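Local coordinates for RabGDI protein (Plasmodium falciparum 3D7, PDB 3P1W), which probably acts as a Rab GDP-dissociation inhibitor, binding Rab GTPases in their GDP-bound form during vesicle transport, at residues G122-K130 against E137-A145; F167-A176 against Y227-M237. All blocks are in the same frame, centred on the assembly; numbering follows the deposited sequence.

Contact 1. Residues G122-K130 against E137-A145; sequences GSYVYQHQK and EKFIHKVPA
His141 turns its imidazole back across the hairpin to the carbonyl of Gln127. The bond from NE2 to Gln127 O is 2.8 Å long. It lies in the ring plane and meets a lone pair in the carbonyl plane. CG of His141 sits beside its own backbone N (chi1 -44°), which swings the ring along the partner strand. The amide of Gln129 crosses this ring with planes 43° apart, CD standing 3.5 Å from CE1 of His141. NE2 of Gln129 bonds to OE1 of Gln127 and to the carbonyl of Pro154, which fixes the amide's rotation.

Near the turn, His128 gives NE2 to the anti lone pair of Glu137 OE2 at 2.6 Å. This nearly straight bond probably has some ionic character. The rings of His128 and Phe139 run alongside with planes at 22°, but they are slid apart and barely overlap. Tyr126 lays one ring face over Phe139 O. Its OH comes 3.5 Å from CD1 of Phe139.

The backbone pairing is antiparallel, with a beta bulge between Tyr126 and Gln129. At the other end Val143 N bonds to Ser123 O at 2.9 Å.

Strand 346-350 pairs in parallel with the other edge of strand 117-129. Helix 203-213 packs on Val125, Gln127 and Val143, and helix 226-243 reaches Ser123 and Val143.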
loop_
_atom_site.group_PDB
_atom_site.type_symbol
_atom_site.label_atom_id
_atom_site.label_comp_id
_atom_site.label_asym_id
_atom_site.label_seq_id
_atom_site.Cartn_x
_atom_site.Cartn_y
_atom_site.Cartn_z
ATOM N N GLY A 122 -12.929 -9.495 -0.975
ATOM C CA GLY A 122 -12.280 -10.529 -1.742
ATOM C C GLY A 122 -10.915 -10.196 -2.276
ATOM O O GLY A 122 -10.560 -9.040 -2.438
ATOM N N SER A 123 -10.158 -11.251 -2.528
ATOM C CA SER A 123 -8.808 -11.158 -3.068
ATOM C C SER A 123 -8.769 -12.012 -4.318
ATOM O O SER A 123 -9.143 -13.199 -4.258
ATOM C CB SER A 123 -7.818 -11.736 -2.067
ATOM O OG SER A 123 -8.065 -11.275 -0.749
ATOM N N TYR A 124 -8.334 -11.420 -5.430
ATOM C CA TYR A 124 -8.332 -12.045 -6.746
ATOM C C TYR A 124 -6.946 -11.942 -7.348
ATOM O O TYR A 124 -6.168 -10.992 -7.044
ATOM C CB TYR A 124 -9.362 -11.395 -7.692
ATOM C CG TYR A 124 -10.773 -11.652 -7.228
ATOM C CD1 TYR A 124 -11.523 -12.676 -7.784
ATOM C CD2 TYR A 124 -11.323 -10.919 -6.167
ATOM C CE1 TYR A 124 -12.801 -12.957 -7.325
ATOM C CE2 TYR A 124 -12.617 -11.207 -5.680
ATOM C CZ TYR A 124 -13.335 -12.233 -6.253
ATOM O OH TYR A 124 -14.618 -12.529 -5.810
ATOM N N VAL A 125 -6.664 -12.872 -8.260
ATOM C CA VAL A 125 -5.437 -12.855 -9.022
ATOM C C VAL A 125 -5.759 -13.116 -10.503
ATOM O O VAL A 125 -6.687 -13.869 -10.827
ATOM C CB VAL A 125 -4.428 -13.863 -8.469
ATOM C CG1 VAL A 125 -4.967 -15.335 -8.561
ATOM C CG2 VAL A 125 -3.045 -13.707 -9.149
ATOM N N TYR A 126 -4.990 -12.488 -11.390
ATOM C CA TYR A 126 -5.189 -12.651 -12.847
ATOM C C TYR A 126 -4.390 -13.841 -13.367
ATOM O O TYR A 126 -3.184 -13.954 -13.125
ATOM C CB TYR A 126 -4.708 -11.370 -13.502
ATOM C CG TYR A 126 -5.010 -11.158 -14.956
ATOM C CD1 TYR A 126 -5.873 -10.153 -15.343
ATOM C CD2 TYR A 126 -4.332 -11.863 -15.943
ATOM C CE1 TYR A 126 -6.097 -9.885 -16.671
ATOM C CE2 TYR A 126 -4.546 -11.595 -17.273
ATOM C CZ TYR A 126 -5.442 -10.596 -17.617
ATOM O OH TYR A 126 -5.684 -10.320 -18.926
ATOM N N GLN A 127 -5.083 -14.740 -14.070
ATOM C CA GLN A 127 -4.482 -15.840 -14.783
ATOM C C GLN A 127 -5.428 -16.109 -15.980
ATOM O O GLN A 127 -6.548 -16.593 -15.813
ATOM C CB GLN A 127 -4.345 -17.098 -13.897
ATOM C CG GLN A 127 -3.582 -18.224 -14.599
ATOM C CD GLN A 127 -3.938 -19.625 -14.124
ATOM O OE1 GLN A 127 -4.624 -20.382 -14.828
ATOM N NE2 GLN A 127 -3.458 -19.988 -12.937
ATOM N N HIS A 128 -4.990 -15.711 -17.162
ATOM C CA HIS A 128 -5.812 -15.855 -18.349
ATOM C C HIS A 128 -5.969 -17.341 -18.707
ATOM O O HIS A 128 -4.990 -18.093 -18.769
ATOM C CB HIS A 128 -5.195 -15.119 -19.505
ATOM C CG HIS A 128 -6.051 -15.103 -20.736
ATOM N ND1 HIS A 128 -5.564 -15.422 -21.981
ATOM C CD2 HIS A 128 -7.365 -14.817 -20.908
ATOM C CE1 HIS A 128 -6.533 -15.306 -22.876
ATOM N NE2 HIS A 128 -7.632 -14.924 -22.250
ATOM N N GLN A 129 -7.212 -17.738 -18.913
ATOM C CA GLN A 129 -7.521 -19.080 -19.381
ATOM C C GLN A 129 -8.301 -18.919 -20.668
ATOM O O GLN A 129 -9.344 -18.256 -20.704
ATOM C CB GLN A 129 -8.325 -19.811 -18.320
ATOM C CG GLN A 129 -7.521 -19.983 -17.012
ATOM C CD GLN A 129 -8.333 -20.564 -15.878
ATOM O OE1 GLN A 129 -9.554 -20.725 -15.982
ATOM N NE2 GLN A 129 -7.655 -20.902 -14.785
ATOM N N LYS A 130 -7.779 -19.501 -21.740
ATOM C CA LYS A 130 -8.423 -19.377 -23.051
ATOM C C LYS A 130 -9.758 -20.126 -23.108
ATOM O O LYS A 130 -9.935 -21.125 -22.437
ATOM C CB LYS A 130 -7.476 -19.890 -24.137
ATOM C CG LYS A 130 -6.234 -19.011 -24.293
ATOM C CD LYS A 130 -5.379 -19.452 -25.499
ATOM C CE LYS A 130 -4.404 -18.335 -25.934
ATOM N NZ LYS A 130 -3.935 -18.536 -27.345
ATOM N N GLU A 137 -13.781 -18.303 -21.440
ATOM C CA GLU A 137 -12.542 -17.575 -21.237
ATOM C C GLU A 137 -12.617 -16.933 -19.840
ATOM O O GLU A 137 -13.682 -16.479 -19.420
ATOM C CB GLU A 137 -12.365 -16.521 -22.322
ATOM C CG GLU A 137 -11.101 -15.687 -22.197
ATOM C CD GLU A 137 -10.919 -14.716 -23.325
ATOM O OE1 GLU A 137 -11.932 -14.236 -23.855
ATOM O OE2 GLU A 137 -9.760 -14.432 -23.686
ATOM N N LYS A 138 -11.511 -16.958 -19.114
ATOM C CA LYS A 138 -11.476 -16.348 -17.778
ATOM C C LYS A 138 -10.217 -15.538 -17.605
ATOM O O LYS A 138 -9.196 -15.825 -18.250
ATOM C CB LYS A 138 -11.553 -17.402 -16.688
ATOM C CG LYS A 138 -12.863 -18.230 -16.697
ATOM C CD LYS A 138 -12.715 -19.381 -15.748
ATOM C CE LYS A 138 -13.965 -20.266 -15.696
ATOM N NZ LYS A 138 -14.163 -20.988 -16.977
ATOM N N PHE A 139 -10.298 -14.569 -16.689
ATOM C CA PHE A 139 -9.199 -13.643 -16.424
ATOM C C PHE A 139 -8.803 -13.586 -14.970
ATOM O O PHE A 139 -7.615 -13.599 -14.674
ATOM C CB PHE A 139 -9.541 -12.243 -16.902
ATOM C CG PHE A 139 -9.769 -12.159 -18.379
ATOM C CD1 PHE A 139 -8.705 -12.015 -19.241
ATOM C CD2 PHE A 139 -11.052 -12.228 -18.899
ATOM C CE1 PHE A 139 -8.910 -11.963 -20.638
ATOM C CE2 PHE A 139 -11.279 -12.166 -20.281
ATOM C CZ PHE A 139 -10.196 -12.029 -21.148
ATOM N N ILE A 140 -9.775 -13.503 -14.075
ATOM C CA ILE A 140 -9.458 -13.350 -12.657
ATOM C C ILE A 140 -10.161 -14.371 -11.788
ATOM O O ILE A 140 -11.255 -14.862 -12.137
ATOM C CB ILE A 140 -9.742 -11.928 -12.168
ATOM C CG1 ILE A 140 -11.232 -11.599 -12.294
ATOM C CG2 ILE A 140 -8.840 -10.932 -12.936
ATOM C CD1 ILE A 140 -11.640 -10.206 -11.826
ATOM N N HIS A 141 -9.504 -14.710 -10.679
ATOM C CA HIS A 141 -9.878 -15.833 -9.834
ATOM C C HIS A 141 -9.622 -15.508 -8.358
ATOM O O HIS A 141 -8.695 -14.779 -8.031
ATOM C CB HIS A 141 -9.055 -17.072 -10.217
ATOM C CG HIS A 141 -8.940 -17.302 -11.697
ATOM N ND1 HIS A 141 -9.768 -18.163 -12.391
ATOM C CD2 HIS A 141 -8.077 -16.792 -12.611
ATOM C CE1 HIS A 141 -9.437 -18.150 -13.670
ATOM N NE2 HIS A 141 -8.408 -17.331 -13.832
ATOM N N LYS A 142 -10.455 -16.057 -7.478
ATOM C CA LYS A 142 -10.239 -15.958 -6.050
ATOM C C LYS A 142 -8.910 -16.565 -5.700
ATOM O O LYS A 142 -8.537 -17.600 -6.253
ATOM C CB LYS A 142 -11.292 -16.719 -5.273
ATOM C CG LYS A 142 -12.622 -16.055 -5.187
ATOM C CD LYS A 142 -13.591 -17.015 -4.442
ATOM C CE LYS A 142 -14.914 -16.357 -4.084
ATOM N NZ LYS A 142 -15.788 -17.322 -3.307
ATOM N N VAL A 143 -8.188 -15.886 -4.816
ATOM C CA VAL A 143 -6.918 -16.366 -4.313
ATOM C C VAL A 143 -7.195 -17.365 -3.189
ATOM O O VAL A 143 -7.771 -16.993 -2.173
ATOM C CB VAL A 143 -6.068 -15.234 -3.756
ATOM C CG1 VAL A 143 -4.807 -15.795 -3.126
ATOM C CG2 VAL A 143 -5.742 -14.202 -4.889
ATOM N N PRO A 144 -6.777 -18.625 -3.371
ATOM C CA PRO A 144 -7.034 -19.615 -2.325
ATOM C C PRO A 144 -6.085 -19.434 -1.168
ATOM O O PRO A 144 -4.891 -19.178 -1.369
ATOM C CB PRO A 144 -6.808 -20.950 -3.030
ATOM C CG PRO A 144 -5.932 -20.651 -4.170
ATOM C CD PRO A 144 -6.117 -19.214 -4.551
ATOM N N ALA A 145 -6.627 -19.504 0.043
ATOM C CA ALA A 145 -5.834 -19.260 1.237
ATOM C C ALA A 145 -5.933 -20.362 2.282
ATOM O O ALA A 145 -5.321 -20.245 3.322
ATOM C CB ALA A 145 -6.210 -17.914 1.849
#

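Contact 2. Residues F167-A176 against Y227-M237; sequences FYQYVSEWDA and YLTLERIKLYM
Trp174 lies flat over Leu230. CB of Leu230 stands 3.6 Å from the centroid of the six-membered ring of Trp174, only 5° off its normal, a CH-pi contact. CD1 of Leu230 spreads over the same face and comes 3.4 Å from NE1 of Trp174. The backbone N of Ala176 lies over the opposite face, so the indole is sandwiched. CG of Trp174 is turned away from its backbone N (chi1 180°), which carries the ring across to the helix. Glu231 comes to the ring edge, its carboxylate plane nearly perpendicular to the indole. A water accepts from Ala176 N and donates to Glu231 OE2.

Val171 is a knob in a hole formed by Leu230, Ile233, Lys234 and Met237. Its CG1 is 3.8 Å from CB of Lys234. Its CG2 touches CD2 of Leu230 and also covers one face of Phe167. Ile233 meets that ring at its edge, CD1 lying 3.9 Å from CZ of Phe167. Met237 brings its sulfur obliquely to the Tyr168 ring, SD 4.7 Å from the centroid, a Met-aromatic contact.

The short helix segments cross nearly at right angles (95°), their axes 9.2 Å apart. Helix 192-198 adds Met192 beside Phe167 and Leu230.

No direct hydrogen bond crosses the contact. Trp174 NE1 is buried without a partner. Cohesion therefore rests on apolar and aromatic contact, with one water bridge at the margin.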
loop_
_atom_site.group_PDB
_atom_site.type_symbol
_atom_site.label_atom_id
_atom_site.label_comp_id
_atom_site.label_asym_id
_atom_site.label_seq_id
_atom_site.Cartn_x
_atom_site.Cartn_y
_atom_site.Cartn_z
ATOM N N PHE A 167 0.732 -28.504 -0.100
ATOM C CA PHE A 167 1.605 -27.380 0.204
ATOM C C PHE A 167 1.016 -26.520 1.318
ATOM O O PHE A 167 1.694 -26.199 2.280
ATOM C CB PHE A 167 1.856 -26.549 -1.052
ATOM C CG PHE A 167 2.704 -25.346 -0.812
ATOM C CD1 PHE A 167 4.027 -25.492 -0.439
ATOM C CD2 PHE A 167 2.186 -24.071 -0.961
ATOM C CE1 PHE A 167 4.832 -24.379 -0.211
ATOM C CE2 PHE A 167 2.991 -22.955 -0.738
ATOM C CZ PHE A 167 4.316 -23.125 -0.356
ATOM N N TYR A 168 -0.250 -26.146 1.193
ATOM C CA TYR A 168 -0.890 -25.347 2.233
ATOM C C TYR A 168 -0.949 -26.072 3.581
ATOM O O TYR A 168 -0.763 -25.456 4.623
ATOM C CB TYR A 168 -2.281 -24.894 1.805
ATOM C CG TYR A 168 -2.299 -23.650 0.917
ATOM C CD1 TYR A 168 -1.146 -22.901 0.658
ATOM C CD2 TYR A 168 -3.486 -23.187 0.398
ATOM C CE1 TYR A 168 -1.198 -21.745 -0.136
ATOM C CE2 TYR A 168 -3.547 -22.057 -0.386
ATOM C CZ TYR A 168 -2.414 -21.330 -0.655
ATOM O OH TYR A 168 -2.517 -20.183 -1.446
ATOM N N GLN A 169 -1.215 -27.370 3.561
ATOM C CA GLN A 169 -1.175 -28.161 4.793
ATOM C C GLN A 169 0.203 -28.072 5.447
ATOM O O GLN A 169 0.306 -27.779 6.638
ATOM C CB GLN A 169 -1.583 -29.614 4.530
ATOM C CG GLN A 169 -3.070 -29.781 4.294
ATOM C CD GLN A 169 -3.454 -31.217 3.990
ATOM O OE1 GLN A 169 -2.630 -32.121 4.091
ATOM N NE2 GLN A 169 -4.706 -31.430 3.616
ATOM N N TYR A 170 1.251 -28.282 4.656
ATOM C CA TYR A 170 2.632 -28.149 5.137
ATOM C C TYR A 170 2.907 -26.788 5.770
ATOM O O TYR A 170 3.404 -26.718 6.895
ATOM C CB TYR A 170 3.619 -28.387 3.990
ATOM C CG TYR A 170 5.090 -28.254 4.371
ATOM C CD1 TYR A 170 5.726 -29.226 5.149
ATOM C CD2 TYR A 170 5.852 -27.190 3.909
ATOM C CE1 TYR A 170 7.087 -29.112 5.480
ATOM C CE2 TYR A 170 7.201 -27.064 4.231
ATOM C CZ TYR A 170 7.816 -28.035 5.013
ATOM O OH TYR A 170 9.154 -27.886 5.318
ATOM N N VAL A 171 2.584 -25.706 5.051
ATOM C CA VAL A 171 2.861 -24.355 5.551
ATOM C C VAL A 171 2.064 -24.075 6.824
ATOM O O VAL A 171 2.560 -23.452 7.758
ATOM C CB VAL A 171 2.524 -23.267 4.490
ATOM C CG1 VAL A 171 2.785 -21.872 5.051
ATOM C CG2 VAL A 171 3.335 -23.494 3.229
ATOM N N SER A 172 0.822 -24.550 6.850
ATOM C CA SER A 172 -0.059 -24.341 7.992
ATOM C C SER A 172 0.542 -24.898 9.300
ATOM O O SER A 172 0.306 -24.345 10.375
ATOM C CB SER A 172 -1.409 -24.997 7.715
ATOM O OG SER A 172 -2.359 -24.642 8.695
ATOM N N GLU A 173 1.336 -25.962 9.199
ATOM C CA GLU A 173 1.977 -26.578 10.380
ATOM C C GLU A 173 3.465 -26.263 10.526
ATOM O O GLU A 173 4.095 -26.652 11.509
ATOM C CB GLU A 173 1.781 -28.076 10.330
ATOM C CG GLU A 173 0.338 -28.466 10.508
ATOM C CD GLU A 173 0.184 -29.935 10.751
ATOM O OE1 GLU A 173 0.718 -30.429 11.774
ATOM O OE2 GLU A 173 -0.467 -30.596 9.920
ATOM N N TRP A 174 4.010 -25.545 9.552
ATOM C CA TRP A 174 5.421 -25.190 9.528
ATOM C C TRP A 174 5.762 -24.116 10.571
ATOM O O TRP A 174 4.978 -23.189 10.814
ATOM C CB TRP A 174 5.778 -24.700 8.125
ATOM C CG TRP A 174 7.181 -24.291 7.939
ATOM C CD1 TRP A 174 8.221 -25.072 7.530
ATOM C CD2 TRP A 174 7.705 -22.975 8.103
ATOM N NE1 TRP A 174 9.369 -24.323 7.441
ATOM C CE2 TRP A 174 9.082 -23.031 7.794
ATOM C CE3 TRP A 174 7.144 -21.753 8.488
ATOM C CZ2 TRP A 174 9.914 -21.905 7.867
ATOM C CZ3 TRP A 174 7.965 -20.633 8.559
ATOM C CH2 TRP A 174 9.339 -20.720 8.246
ATOM N N ASP A 175 6.945 -24.257 11.172
ATOM C CA ASP A 175 7.446 -23.322 12.179
ATOM C C ASP A 175 8.933 -23.095 11.956
ATOM O O ASP A 175 9.723 -24.050 11.942
ATOM C CB ASP A 175 7.210 -23.875 13.588
ATOM C CG ASP A 175 7.548 -22.869 14.691
ATOM O OD1 ASP A 175 8.598 -22.191 14.621
ATOM O OD2 ASP A 175 6.758 -22.777 15.652
ATOM N N ALA A 176 9.313 -21.827 11.826
ATOM C CA ALA A 176 10.694 -21.451 11.550
ATOM C C ALA A 176 11.678 -21.979 12.606
ATOM O O ALA A 176 12.864 -22.153 12.310
ATOM C CB ALA A 176 10.808 -19.935 11.441
ATOM N N TYR A 227 12.632 -19.957 4.298
ATOM C CA TYR A 227 11.932 -19.491 5.511
ATOM C C TYR A 227 11.287 -18.104 5.362
ATOM O O TYR A 227 10.216 -17.851 5.911
ATOM C CB TYR A 227 12.861 -19.499 6.742
ATOM C CG TYR A 227 13.861 -18.356 6.838
ATOM C CD1 TYR A 227 13.634 -17.283 7.691
ATOM C CD2 TYR A 227 15.048 -18.371 6.105
ATOM C CE1 TYR A 227 14.558 -16.244 7.796
ATOM C CE2 TYR A 227 15.980 -17.347 6.210
ATOM C CZ TYR A 227 15.731 -16.288 7.047
ATOM O OH TYR A 227 16.652 -15.265 7.148
ATOM N N LEU A 228 11.955 -17.215 4.637
ATOM C CA LEU A 228 11.450 -15.862 4.399
ATOM C C LEU A 228 10.073 -15.914 3.741
ATOM O O LEU A 228 9.156 -15.181 4.121
ATOM C CB LEU A 228 12.422 -15.092 3.503
ATOM C CG LEU A 228 13.816 -14.805 4.066
ATOM C CD1 LEU A 228 14.850 -14.700 2.912
ATOM C CD2 LEU A 228 13.806 -13.558 4.957
ATOM N N THR A 229 9.924 -16.818 2.779
ATOM C CA THR A 229 8.704 -16.902 1.996
ATOM C C THR A 229 7.648 -17.735 2.726
ATOM O O THR A 229 6.468 -17.394 2.740
ATOM C CB THR A 229 9.000 -17.468 0.608
ATOM O OG1 THR A 229 9.914 -16.591 -0.074
ATOM C CG2 THR A 229 7.713 -17.601 -0.203
ATOM N N LEU A 230 8.082 -18.805 3.384
ATOM C CA LEU A 230 7.165 -19.610 4.158
ATOM C C LEU A 230 6.478 -18.763 5.230
ATOM O O LEU A 230 5.280 -18.906 5.449
ATOM C CB LEU A 230 7.892 -20.819 4.779
ATOM C CG LEU A 230 8.339 -21.889 3.778
ATOM C CD1 LEU A 230 9.349 -22.862 4.425
ATOM C CD2 LEU A 230 7.138 -22.668 3.231
ATOM N N GLU A 231 7.231 -17.889 5.891
ATOM C CA GLU A 231 6.662 -17.035 6.934
ATOM C C GLU A 231 5.587 -16.123 6.364
ATOM O O GLU A 231 4.551 -15.909 6.974
ATOM C CB GLU A 231 7.752 -16.174 7.606
ATOM C CG GLU A 231 8.689 -16.939 8.518
ATOM C CD GLU A 231 8.079 -17.298 9.866
ATOM O OE1 GLU A 231 6.835 -17.284 10.012
ATOM O OE2 GLU A 231 8.861 -17.615 10.786
ATOM N N ARG A 232 5.850 -15.589 5.184
ATOM C CA ARG A 232 4.921 -14.676 4.532
ATOM C C ARG A 232 3.654 -15.388 4.082
ATOM O O ARG A 232 2.544 -14.883 4.270
ATOM C CB ARG A 232 5.604 -14.007 3.346
ATOM C CG ARG A 232 6.661 -12.986 3.773
ATOM C CD ARG A 232 7.493 -12.554 2.612
ATOM N NE ARG A 232 6.758 -11.672 1.714
ATOM C CZ ARG A 232 6.647 -10.348 1.867
ATOM N NH1 ARG A 232 7.223 -9.714 2.886
ATOM N NH2 ARG A 232 5.956 -9.654 0.984
ATOM N N ILE A 233 3.816 -16.566 3.495
ATOM C CA ILE A 233 2.664 -17.386 3.093
ATOM C C ILE A 233 1.865 -17.779 4.327
ATOM O O ILE A 233 0.652 -17.609 4.359
ATOM C CB ILE A 233 3.082 -18.618 2.250
ATOM C CG1 ILE A 233 3.718 -18.147 0.945
ATOM C CG2 ILE A 233 1.858 -19.501 1.922
ATOM C CD1 ILE A 233 4.189 -19.258 0.018
ATOM N N LYS A 234 2.547 -18.243 5.374
ATOM C CA LYS A 234 1.854 -18.551 6.630
ATOM C C LYS A 234 1.116 -17.341 7.197
ATOM O O LYS A 234 -0.017 -17.458 7.655
ATOM C CB LYS A 234 2.816 -19.111 7.687
ATOM C CG LYS A 234 2.076 -19.872 8.775
ATOM C CD LYS A 234 3.018 -20.630 9.704
ATOM C CE LYS A 234 3.850 -19.691 10.545
ATOM N NZ LYS A 234 3.018 -18.652 11.227
ATOM N N LEU A 235 1.752 -16.177 7.146
ATOM C CA LEU A 235 1.131 -14.939 7.634
ATOM C C LEU A 235 -0.141 -14.583 6.884
ATOM O O LEU A 235 -1.123 -14.171 7.502
ATOM C CB LEU A 235 2.121 -13.772 7.595
ATOM C CG LEU A 235 1.654 -12.464 8.257
ATOM C CD1 LEU A 235 1.636 -12.570 9.787
ATOM C CD2 LEU A 235 2.540 -11.310 7.807
ATOM N N TYR A 236 -0.127 -14.727 5.557
ATOM C CA TYR A 236 -1.323 -14.512 4.757
ATOM C C TYR A 236 -2.431 -15.447 5.265
ATOM O O TYR A 236 -3.560 -15.027 5.572
ATOM C CB TYR A 236 -1.026 -14.818 3.291
ATOM C CG TYR A 236 -2.116 -14.446 2.335
ATOM C CD1 TYR A 236 -2.081 -13.221 1.649
ATOM C CD2 TYR A 236 -3.177 -15.300 2.087
ATOM C CE1 TYR A 236 -3.088 -12.869 0.775
ATOM C CE2 TYR A 236 -4.172 -14.959 1.196
ATOM C CZ TYR A 236 -4.127 -13.746 0.525
ATOM O OH TYR A 236 -5.139 -13.406 -0.356
ATOM N N MET A 237 -2.083 -16.725 5.352
ATOM C CA MET A 237 -3.021 -17.757 5.798
ATOM C C MET A 237 -3.608 -17.485 7.194
ATOM O O MET A 237 -4.810 -17.639 7.391
ATOM C CB MET A 237 -2.339 -19.124 5.773
ATOM C CG MET A 237 -1.988 -19.603 4.377
ATOM S SD MET A 237 -1.097 -21.174 4.417
ATOM C CE MET A 237 -2.425 -22.286 4.852
HETATM O O HOH W 1 7.337 -19.739 12.020
#

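Both contacts are partly buried, but they differ in kind. Contact 1 is local, joining neighbouring strands of a hairpin through backbone and side-chain hydrogen bonds. Its turn end is more exposed and more polar. Contact 2 joins helices far apart in sequence. It has a largely apolar centre, with the Glu231 carboxylate at its margin. Their centres are 22 Å apart, yet they meet along one border. Tyr168 OH probably hydrogen-bonds to Pro144 O at 2.6 Å. Tyr236, on the helix used in contact 2, packs on Ser123 and Ala145. Helix 203-213 also touches both contacts, so the edge of the sheet and the helical layer are joined there.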